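Local coordinates for type III effector NopAA (PDB 6SDU), which hydrolyses xyloglucan with a glycosyl hydrolase family 12 domain, whose cleft binds cellobiose, at residues A[18-23]-A[27-32]; A[96-99]-A[103-106]; A[140-143]-A[147-150]; A[196-199]-A[203-206]. All blocks are in the same frame, centred on the assembly; numbering follows the deposited sequence.

Interaction 1: A[18-23]-A[27-32]; sequences PIWSSH and GSFSRD
The rings of Trp20 and Phe29 lie nearly parallel, planes 9° apart, but are slid past each other in opposite directions, so that each ring receives the other residue's CB over its face rather than a full ring overlap. Phe29 CB sits over the five-membered ring of Trp20, and Trp20 CB returns the contact 3.5 Å from the centroid of the Phe29 ring: a reciprocal pair of CH-pi contacts. Gly27 C lies at the edge of the indole, 3.9 Å from Trp20 CZ2. At the outer end Ile19 CD1 rests on one face of the Arg31 guanidinium, 3.6 Å from NH1, and also meets Phe29 CE2 at 3.7 Å. A water links Ile19 O to Arg31 NH2, its bond to the arginine being weak. In both aromatic residues CG stands anti to the backbone N (chi1 173° in Trp20, 170° in Phe29), which lays the two side chains alongside each other in the gap between the backbones. Strands 20-22 and 28-31 are edge strands of different sheets of the beta-sandwich: Ile19 and Trp20 pair with Val52 of strand 48-54 in a classic beta bulge, whereas Phe29 pairs with Trp36 of strand 34-40.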
loop_
_atom_site.group_PDB
_atom_site.type_symbol
_atom_site.label_atom_id
_atom_site.label_comp_id
_atom_site.label_asym_id
_atom_site.label_seq_id
_atom_site.Cartn_x
_atom_site.Cartn_y
_atom_site.Cartn_z
ATOM N N PRO A 18 -18.849 -6.035 13.622
ATOM C CA PRO A 18 -18.507 -4.875 12.847
ATOM C C PRO A 18 -19.232 -3.580 13.189
ATOM O O PRO A 18 -20.327 -3.619 13.487
ATOM C CB PRO A 18 -18.873 -5.247 11.427
ATOM C CG PRO A 18 -19.880 -6.337 11.562
ATOM C CD PRO A 18 -19.727 -6.923 12.940
ATOM N N ILE A 19 -18.514 -2.479 13.105
ATOM C CA ILE A 19 -19.115 -1.130 13.245
ATOM C C ILE A 19 -19.541 -0.690 11.841
ATOM O O ILE A 19 -20.300 0.222 11.735
ATOM C CB ILE A 19 -18.164 -0.142 13.938
ATOM C CG1 ILE A 19 -16.858 0.050 13.178
ATOM C CG2 ILE A 19 -17.897 -0.571 15.359
ATOM C CD1 ILE A 19 -16.116 1.266 13.585
ATOM N N TRP A 20 -19.018 -1.358 10.821
ATOM C CA TRP A 20 -19.414 -1.121 9.446
ATOM C C TRP A 20 -18.917 -2.276 8.596
ATOM O O TRP A 20 -17.901 -2.907 8.927
ATOM C CB TRP A 20 -18.856 0.206 8.934
ATOM C CG TRP A 20 -19.086 0.446 7.494
ATOM C CD1 TRP A 20 -20.221 0.939 6.909
ATOM C CD2 TRP A 20 -18.146 0.231 6.440
ATOM N NE1 TRP A 20 -20.036 1.062 5.545
ATOM C CE2 TRP A 20 -18.766 0.639 5.236
ATOM C CE3 TRP A 20 -16.819 -0.216 6.403
ATOM C CZ2 TRP A 20 -18.117 0.577 4.011
ATOM C CZ3 TRP A 20 -16.172 -0.269 5.207
ATOM C CH2 TRP A 20 -16.821 0.118 4.013
ATOM N N SER A 21 -19.678 -2.589 7.556
ATOM C CA SER A 21 -19.341 -3.606 6.581
ATOM C C SER A 21 -19.968 -3.207 5.249
ATOM O O SER A 21 -21.053 -2.624 5.224
ATOM C CB SER A 21 -19.866 -4.990 7.003
ATOM O OG SER A 21 -19.240 -6.004 6.243
ATOM N N SER A 22 -19.322 -3.585 4.145
ATOM C CA SER A 22 -19.881 -3.362 2.813
ATOM C C SER A 22 -19.322 -4.376 1.821
ATOM O O SER A 22 -18.156 -4.775 1.909
ATOM C CB SER A 22 -19.607 -1.944 2.293
ATOM O OG SER A 22 -20.040 -1.808 0.951
ATOM N N HIS A 23 -20.174 -4.832 0.913
ATOM C CA HIS A 23 -19.705 -5.582 -0.240
ATOM C C HIS A 23 -19.855 -4.788 -1.531
ATOM O O HIS A 23 -19.521 -5.297 -2.605
ATOM C CB HIS A 23 -20.421 -6.935 -0.337
ATOM C CG HIS A 23 -21.911 -6.836 -0.328
ATOM N ND1 HIS A 23 -22.628 -6.368 -1.407
ATOM C CD2 HIS A 23 -22.820 -7.139 0.629
ATOM C CE1 HIS A 23 -23.916 -6.380 -1.118
ATOM N NE2 HIS A 23 -24.060 -6.843 0.112
ATOM N N GLY A 27 -17.704 1.242 -1.652
ATOM C CA GLY A 27 -18.333 1.565 -0.381
ATOM C C GLY A 27 -17.308 2.145 0.583
ATOM O O GLY A 27 -16.140 1.763 0.567
ATOM N N SER A 28 -17.717 3.158 1.348
ATOM C CA SER A 28 -16.782 3.816 2.246
ATOM C C SER A 28 -17.452 4.162 3.572
ATOM O O SER A 28 -18.675 4.258 3.683
ATOM C CB SER A 28 -16.169 5.056 1.610
ATOM O OG SER A 28 -17.212 5.834 1.071
ATOM N N PHE A 29 -16.614 4.288 4.593
ATOM C CA PHE A 29 -17.006 4.604 5.954
ATOM C C PHE A 29 -15.851 5.383 6.578
ATOM O O PHE A 29 -14.697 5.191 6.192
ATOM C CB PHE A 29 -17.312 3.293 6.680
ATOM C CG PHE A 29 -17.503 3.411 8.162
ATOM C CD1 PHE A 29 -18.737 3.755 8.686
ATOM C CD2 PHE A 29 -16.453 3.106 9.040
ATOM C CE1 PHE A 29 -18.926 3.829 10.063
ATOM C CE2 PHE A 29 -16.628 3.176 10.415
ATOM C CZ PHE A 29 -17.862 3.535 10.929
ATOM N N SER A 30 -16.162 6.319 7.476
ATOM C CA SER A 30 -15.121 7.071 8.171
ATOM C C SER A 30 -15.512 7.252 9.627
ATOM O O SER A 30 -16.698 7.381 9.941
ATOM C CB SER A 30 -14.863 8.428 7.528
ATOM O OG SER A 30 -16.080 9.123 7.407
ATOM N N ARG A 31 -14.519 7.153 10.512
ATOM C CA ARG A 31 -14.698 7.353 11.945
ATOM C C ARG A 31 -13.391 7.885 12.533
ATOM O O ARG A 31 -12.323 7.328 12.256
ATOM C CB ARG A 31 -15.120 6.059 12.665
ATOM C CG ARG A 31 -15.294 6.286 14.173
ATOM C CD ARG A 31 -16.106 5.204 14.852
ATOM N NE ARG A 31 -17.466 5.097 14.317
ATOM C CZ ARG A 31 -18.389 4.252 14.786
ATOM N NH1 ARG A 31 -18.077 3.396 15.770
ATOM N NH2 ARG A 31 -19.604 4.231 14.233
ATOM N N ASP A 32 -13.466 9.011 13.252
ATOM C CA ASP A 32 -12.325 9.569 13.997
ATOM C C ASP A 32 -11.095 9.798 13.130
ATOM O O ASP A 32 -9.968 9.501 13.539
ATOM C CB ASP A 32 -11.932 8.683 15.189
ATOM C CG ASP A 32 -12.965 8.679 16.302
ATOM O OD1 ASP A 32 -13.774 9.628 16.386
ATOM O OD2 ASP A 32 -12.937 7.732 17.119
HETATM O O HOH W 1 -21.481 1.943 13.550
#

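Interaction 2: A[96-99]-A[103-106]; sequences QEVP and AWDV
The backbones of Val98 and Val106 stay well apart, CA to CA 8.7 Å, and those of Pro99 and Trp104 farther still, so side chains fill the gap between them. Val98 stands in the middle: its CB meets Trp104 CH2 at 3.8 Å, and its CG1 branch reaches Val106 CG2 at 4.1 Å. Pro99 and the indole pass in opposite directions, with Pro99 CD 4.0 Å from Trp104 CZ2. Pro99 O approaches the same carbon, CZ2 of Trp104, at 3.3 Å, near the ring plane and thus at the indole edge. Strand 90-97 belongs to one sheet and strand 103-112 to the other, so the contact is part of the apolar layer between the two sheets of the GH12 beta-jelly-roll, beside the link that carries the chain across. Trp104 CG sits between the backbone N and the carbonyl carbon (chi1 46°), which swings the indole toward Val98 and Pro99; its NE1 is hydrogen-bonded to Gly101 O, and Phe227 meets it edge-to-face. Gln96 comes at Val106 from the opposite direction, its OE1 3.5 Å from CG1 of Val106. The buried amide is satisfied at both ends, OE1 by the hydroxyl of Tyr214 and NE2 by Asn185 OD1, two bonds that together restrict its rotation while Val106 packs against it.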
loop_
_atom_site.group_PDB
_atom_site.type_symbol
_atom_site.label_atom_id
_atom_site.label_comp_id
_atom_site.label_asym_id
_atom_site.label_seq_id
_atom_site.Cartn_x
_atom_site.Cartn_y
_atom_site.Cartn_z
ATOM N N GLN A 96 -0.831 -7.869 10.746
ATOM C CA GLN A 96 -1.773 -8.464 9.803
ATOM C C GLN A 96 -1.653 -9.989 9.741
ATOM O O GLN A 96 -0.658 -10.582 10.161
ATOM C CB GLN A 96 -1.581 -7.878 8.402
ATOM C CG GLN A 96 -0.269 -8.331 7.732
ATOM C CD GLN A 96 0.394 -7.228 6.951
ATOM O OE1 GLN A 96 -0.042 -6.076 6.991
ATOM N NE2 GLN A 96 1.453 -7.576 6.216
ATOM N N GLU A 97 -2.712 -10.615 9.222
ATOM C CA GLU A 97 -2.734 -12.039 8.912
ATOM C C GLU A 97 -3.113 -12.183 7.438
ATOM O O GLU A 97 -4.157 -11.681 7.018
ATOM C CB GLU A 97 -3.733 -12.775 9.802
ATOM C CG GLU A 97 -3.432 -12.756 11.305
ATOM C CD GLU A 97 -4.639 -13.213 12.151
ATOM O OE1 GLU A 97 -5.792 -13.044 11.699
ATOM O OE2 GLU A 97 -4.440 -13.749 13.268
ATOM N N VAL A 98 -2.281 -12.871 6.669
ATOM C CA VAL A 98 -2.396 -12.899 5.212
ATOM C C VAL A 98 -2.530 -14.347 4.779
ATOM O O VAL A 98 -2.142 -15.272 5.517
ATOM C CB VAL A 98 -1.177 -12.224 4.532
ATOM C CG1 VAL A 98 -1.057 -10.751 4.921
ATOM C CG2 VAL A 98 0.093 -12.964 4.893
ATOM N N PRO A 99 -3.083 -14.597 3.600
ATOM C CA PRO A 99 -3.133 -15.955 3.050
ATOM C C PRO A 99 -1.766 -16.277 2.459
ATOM O O PRO A 99 -0.851 -15.452 2.487
ATOM C CB PRO A 99 -4.213 -15.881 1.959
ATOM C CG PRO A 99 -4.207 -14.465 1.537
ATOM C CD PRO A 99 -3.740 -13.620 2.706
ATOM N N ALA A 103 -2.157 -13.658 -6.079
ATOM C CA ALA A 103 -1.290 -12.595 -6.598
ATOM C C ALA A 103 -1.707 -11.276 -5.942
ATOM O O ALA A 103 -2.783 -10.747 -6.244
ATOM C CB ALA A 103 -1.368 -12.525 -8.114
ATOM N N TRP A 104 -0.888 -10.771 -5.011
ATOM C CA TRP A 104 -1.252 -9.575 -4.256
ATOM C C TRP A 104 -0.024 -8.978 -3.578
ATOM O O TRP A 104 1.047 -9.589 -3.491
ATOM C CB TRP A 104 -2.344 -9.881 -3.216
ATOM C CG TRP A 104 -2.076 -11.138 -2.419
ATOM C CD1 TRP A 104 -2.587 -12.378 -2.662
ATOM C CD2 TRP A 104 -1.231 -11.276 -1.260
ATOM N NE1 TRP A 104 -2.117 -13.274 -1.732
ATOM C CE2 TRP A 104 -1.283 -12.622 -0.863
ATOM C CE3 TRP A 104 -0.435 -10.392 -0.525
ATOM C CZ2 TRP A 104 -0.568 -13.109 0.248
ATOM C CZ3 TRP A 104 0.262 -10.867 0.568
ATOM C CH2 TRP A 104 0.201 -12.211 0.943
ATOM N N ASP A 105 -0.194 -7.751 -3.110
ATOM C CA ASP A 105 0.827 -7.092 -2.323
ATOM C C ASP A 105 0.119 -6.252 -1.275
ATOM O O ASP A 105 -0.845 -5.563 -1.584
ATOM C CB ASP A 105 1.761 -6.267 -3.198
ATOM C CG ASP A 105 1.033 -5.214 -4.023
ATOM O OD1 ASP A 105 0.897 -4.052 -3.545
ATOM O OD2 ASP A 105 0.639 -5.533 -5.167
ATOM N N VAL A 106 0.516 -6.426 -0.017
ATOM C CA VAL A 106 0.029 -5.610 1.082
ATOM C C VAL A 106 0.942 -4.388 1.117
ATOM O O VAL A 106 2.163 -4.537 1.220
ATOM C CB VAL A 106 0.075 -6.391 2.410
ATOM C CG1 VAL A 106 -0.407 -5.533 3.556
ATOM C CG2 VAL A 106 -0.796 -7.644 2.305
#

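Interaction 3: A[140-143]-A[147-150]; sequences YHYA and AAIP
Two backbone hydrogen bonds join the segments: Ala143 N donates to Ala147 O at 2.7 Å, and Ile149 N to His141 O at 3.1 Å. The first is nearly straight, 170° at the hydrogen, and lies in the carbonyl plane; in the second the donor is tilted 33° from that plane. His141 O also takes a bond from the side chain of Ser139. Between those two bonds Tyr142 and Ala148 form a single antiparallel bridge, a non-hydrogen-bonded pair, and Tyr142 CA adds a CA-H...O contact to Ala147 O at 3.3 Å. Side chains close over both flanks. Ile149 extends its CD1 branch along the 140-143 backbone, 3.5 Å from Tyr142 C, with His141 CB 3.9 Å from the same methyl. On the other flank the Tyr142 ring leans toward the 147-150 segment, CD1 3.7 Å from Ala148 CA, because CG stands anti to the carbonyl carbon and beside the backbone N (chi1 -58°). Ala148 CB packs on Pro137, which lines the sugar pocket. This is a short beta-hairpin-like pairing within the long loop between strands 117-125 and 152-153, at the cleft rim, with the Tyr142 side chain about 5 Å, nearest atoms, from a bound glucose unit.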
loop_
_atom_site.group_PDB
_atom_site.type_symbol
_atom_site.label_atom_id
_atom_site.label_comp_id
_atom_site.label_asym_id
_atom_site.label_seq_id
_atom_site.Cartn_x
_atom_site.Cartn_y
_atom_site.Cartn_z
ATOM N N TYR A 140 9.541 1.897 -14.907
ATOM C CA TYR A 140 9.813 2.278 -16.293
ATOM C C TYR A 140 10.475 1.150 -17.058
ATOM O O TYR A 140 10.204 0.963 -18.251
ATOM C CB TYR A 140 10.758 3.483 -16.355
ATOM C CG TYR A 140 10.146 4.809 -15.997
ATOM C CD1 TYR A 140 9.045 5.288 -16.686
ATOM C CD2 TYR A 140 10.708 5.596 -15.014
ATOM C CE1 TYR A 140 8.478 6.504 -16.356
ATOM C CE2 TYR A 140 10.166 6.834 -14.688
ATOM C CZ TYR A 140 9.052 7.281 -15.361
ATOM O OH TYR A 140 8.488 8.498 -15.024
ATOM N N HIS A 141 11.388 0.424 -16.395
ATOM C CA HIS A 141 12.284 -0.534 -17.026
ATOM C C HIS A 141 12.156 -1.930 -16.435
ATOM O O HIS A 141 11.984 -2.088 -15.219
ATOM C CB HIS A 141 13.722 -0.040 -16.893
ATOM C CG HIS A 141 13.912 1.328 -17.442
ATOM N ND1 HIS A 141 13.747 1.608 -18.779
ATOM C CD2 HIS A 141 14.229 2.500 -16.845
ATOM C CE1 HIS A 141 13.958 2.898 -18.987
ATOM N NE2 HIS A 141 14.253 3.462 -17.830
ATOM N N TYR A 142 12.288 -2.936 -17.315
ATOM C CA TYR A 142 12.219 -4.344 -16.962
ATOM C C TYR A 142 13.410 -5.089 -17.545
ATOM O O TYR A 142 13.960 -4.704 -18.580
ATOM C CB TYR A 142 10.922 -5.003 -17.475
ATOM C CG TYR A 142 9.689 -4.322 -16.937
ATOM C CD1 TYR A 142 9.133 -4.708 -15.724
ATOM C CD2 TYR A 142 9.094 -3.280 -17.634
ATOM C CE1 TYR A 142 8.007 -4.074 -15.224
ATOM C CE2 TYR A 142 7.966 -2.631 -17.136
ATOM C CZ TYR A 142 7.424 -3.029 -15.941
ATOM O OH TYR A 142 6.301 -2.383 -15.452
ATOM N N ALA A 143 13.788 -6.179 -16.871
ATOM C CA ALA A 143 14.853 -7.050 -17.327
ATOM C C ALA A 143 14.310 -8.017 -18.373
ATOM O O ALA A 143 13.093 -8.144 -18.537
ATOM C CB ALA A 143 15.443 -7.828 -16.150
ATOM N N ALA A 147 11.531 -9.055 -14.865
ATOM C CA ALA A 147 11.556 -8.486 -13.525
ATOM C C ALA A 147 11.747 -6.975 -13.623
ATOM O O ALA A 147 12.507 -6.496 -14.461
ATOM C CB ALA A 147 12.713 -9.087 -12.711
ATOM N N ALA A 148 11.036 -6.219 -12.783
ATOM C CA ALA A 148 11.258 -4.775 -12.734
ATOM C C ALA A 148 12.682 -4.522 -12.255
ATOM O O ALA A 148 13.213 -5.285 -11.447
ATOM C CB ALA A 148 10.260 -4.089 -11.799
ATOM N N ILE A 149 13.317 -3.484 -12.789
ATOM C CA ILE A 149 14.708 -3.165 -12.446
ATOM C C ILE A 149 14.721 -2.143 -11.323
ATOM O O ILE A 149 14.254 -1.008 -11.515
ATOM C CB ILE A 149 15.491 -2.636 -13.652
ATOM C CG1 ILE A 149 15.509 -3.675 -14.780
ATOM C CG2 ILE A 149 16.923 -2.241 -13.192
ATOM C CD1 ILE A 149 15.979 -3.121 -16.117
ATOM N N PRO A 150 15.293 -2.472 -10.160
ATOM C CA PRO A 150 15.378 -1.502 -9.059
ATOM C C PRO A 150 16.303 -0.348 -9.413
ATOM O O PRO A 150 17.307 -0.517 -10.110
ATOM C CB PRO A 150 15.981 -2.313 -7.899
ATOM C CG PRO A 150 16.003 -3.737 -8.334
ATOM C CD PRO A 150 15.868 -3.789 -9.826
#

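Interaction 4: A[196-199]-A[203-206]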
loop_
_atom_site.group_PDB
_atom_site.type_symbol
_atom_site.label_atom_id
_atom_site.label_comp_id
_atom_site.label_asym_id
_atom_site.label_seq_id
_atom_site.Cartn_x
_atom_site.Cartn_y
_atom_site.Cartn_z
ATOM N N GLN A 196 11.903 11.779 3.695
ATOM C CA GLN A 196 13.104 12.614 3.723
ATOM C C GLN A 196 14.196 12.018 2.844
ATOM O O GLN A 196 14.857 12.744 2.095
ATOM C CB GLN A 196 13.592 12.781 5.162
ATOM C CG GLN A 196 12.777 13.780 5.963
ATOM C CD GLN A 196 13.138 13.826 7.445
ATOM O OE1 GLN A 196 13.716 12.886 7.996
ATOM N NE2 GLN A 196 12.797 14.936 8.092
ATOM N N TRP A 197 14.364 10.689 2.883
ATOM C CA TRP A 197 15.357 10.036 2.032
ATOM C C TRP A 197 15.003 10.165 0.549
ATOM O O TRP A 197 15.890 10.381 -0.288
ATOM C CB TRP A 197 15.493 8.567 2.430
ATOM C CG TRP A 197 16.514 7.802 1.611
ATOM C CD1 TRP A 197 17.839 7.597 1.920
ATOM C CD2 TRP A 197 16.294 7.147 0.351
ATOM N NE1 TRP A 197 18.450 6.854 0.927
ATOM C CE2 TRP A 197 17.520 6.556 -0.038
ATOM C CE3 TRP A 197 15.175 6.989 -0.478
ATOM C CZ2 TRP A 197 17.658 5.832 -1.224
ATOM C CZ3 TRP A 197 15.314 6.265 -1.654
ATOM C CH2 TRP A 197 16.547 5.698 -2.015
ATOM N N ILE A 198 13.713 10.041 0.205
ATOM C CA ILE A 198 13.299 10.175 -1.188
ATOM C C ILE A 198 13.518 11.604 -1.674
ATOM O O ILE A 198 13.893 11.830 -2.831
ATOM C CB ILE A 198 11.835 9.735 -1.369
ATOM C CG1 ILE A 198 11.647 8.274 -0.949
ATOM C CG2 ILE A 198 11.418 9.910 -2.820
ATOM C CD1 ILE A 198 10.185 7.818 -0.933
ATOM N N LYS A 199 13.257 12.589 -0.811
ATOM C CA LYS A 199 13.554 13.978 -1.155
ATOM C C LYS A 199 15.047 14.175 -1.408
ATOM O O LYS A 199 15.432 14.845 -2.376
ATOM C CB LYS A 199 13.069 14.897 -0.030
ATOM C CG LYS A 199 13.226 16.387 -0.286
ATOM C CD LYS A 199 12.836 17.187 0.951
ATOM C CE LYS A 199 13.061 18.691 0.752
ATOM N NZ LYS A 199 12.691 19.504 1.953
ATOM N N TYR A 203 13.605 13.304 -5.903
ATOM C CA TYR A 203 12.327 12.990 -6.553
ATOM C C TYR A 203 11.281 14.079 -6.339
ATOM O O TYR A 203 10.436 14.292 -7.214
ATOM C CB TYR A 203 11.801 11.644 -6.072
ATOM C CG TYR A 203 12.617 10.522 -6.640
ATOM C CD1 TYR A 203 12.484 10.145 -7.973
ATOM C CD2 TYR A 203 13.569 9.875 -5.860
ATOM C CE1 TYR A 203 13.258 9.117 -8.507
ATOM C CE2 TYR A 203 14.348 8.857 -6.377
ATOM C CZ TYR A 203 14.190 8.481 -7.700
ATOM O OH TYR A 203 14.971 7.473 -8.212
ATOM N N PHE A 204 11.303 14.757 -5.193
ATOM C CA PHE A 204 10.401 15.870 -4.922
ATOM C C PHE A 204 11.055 16.786 -3.893
ATOM O O PHE A 204 12.084 16.451 -3.302
ATOM C CB PHE A 204 9.015 15.399 -4.437
ATOM C CG PHE A 204 9.054 14.312 -3.388
ATOM C CD1 PHE A 204 9.541 14.565 -2.102
ATOM C CD2 PHE A 204 8.579 13.035 -3.679
ATOM C CE1 PHE A 204 9.577 13.550 -1.133
ATOM C CE2 PHE A 204 8.610 12.009 -2.714
ATOM C CZ PHE A 204 9.101 12.270 -1.438
ATOM N N GLY A 205 10.450 17.961 -3.703
ATOM C CA GLY A 205 10.899 18.965 -2.742
ATOM C C GLY A 205 10.182 18.856 -1.408
ATOM O O GLY A 205 9.942 17.744 -0.919
ATOM N N ASP A 206 9.846 20.002 -0.803
ATOM C CA ASP A 206 9.097 20.040 0.454
ATOM C C ASP A 206 7.637 19.737 0.123
ATOM O O ASP A 206 6.781 20.610 -0.043
ATOM C CB ASP A 206 9.257 21.375 1.170
ATOM C CG ASP A 206 8.662 21.354 2.576
ATOM O OD1 ASP A 206 8.616 20.252 3.173
ATOM O OD2 ASP A 206 8.264 22.426 3.090
#
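Phe204 holds CG between its backbone N and carbonyl carbon (chi1 45°), a torsion that folds the ring back under the end of the helix, while Lys199 starts with CG anti to the backbone N (chi1 -176°) and runs on fully extended over Phe204, Gly205 and Asp206. Segment 196-199 belongs to the last part of helix 191-200, the one helix of this beta-sandwich, and segment 203-206 to the loop that leads from it into strand 208-218. The chain reverses just beyond the helix, and Tyr203 N gives a weak hydrogen bond to Ile198 O at 3.4 Å. Ile198 is the buried member of the contact. Its CG2 branch fits between the two aromatic residues, 3.5 Å from Phe204 CE2 and 3.7 Å from Tyr203 CB, and Ile198 O lies near the plane of the tyrosine ring, at its edge. Phe204 and Ile198 approach obliquely, and both also rest on Ile119 of strand 117-125, which joins the helix end to the larger sheet; His117 meets the Phe204 ring edge-to-face. On the solvent side the methylenes of Lys199 lie along the loop backbone: CG is 3.2 Å from Phe204 O, and CD is 3.5 Å from Gly205 O. The carboxylate of Asp206 is engaged by Ser85, through OD2 to OG. Opposite charge should still draw the lysine toward it, though the gap is too wide for a salt bridge: Lys199 NZ remains 4.3 Å from Asp206 OD1.

The four contacts follow one another along the chain without nesting. Interactions 1 and 2, with centres about 21 Å apart, each span the two sheets of the sandwich: interaction 1 at the surface, where strands 20-22 and 28-31 form sheet edges, and interaction 2 inside, between strands 90-97 and 103-112. Interactions 3 and 4 lie on the other side of the chain's centre from interaction 1, about 38 and 34 Å from it between centres. They approach each other to about 7 Å at their nearest atoms. Interaction 3 ties together a loop beside the bound sugar, whereas interaction 4 packs the helix end against strand 117-125, which lies beside strand 103-112 of interaction 2.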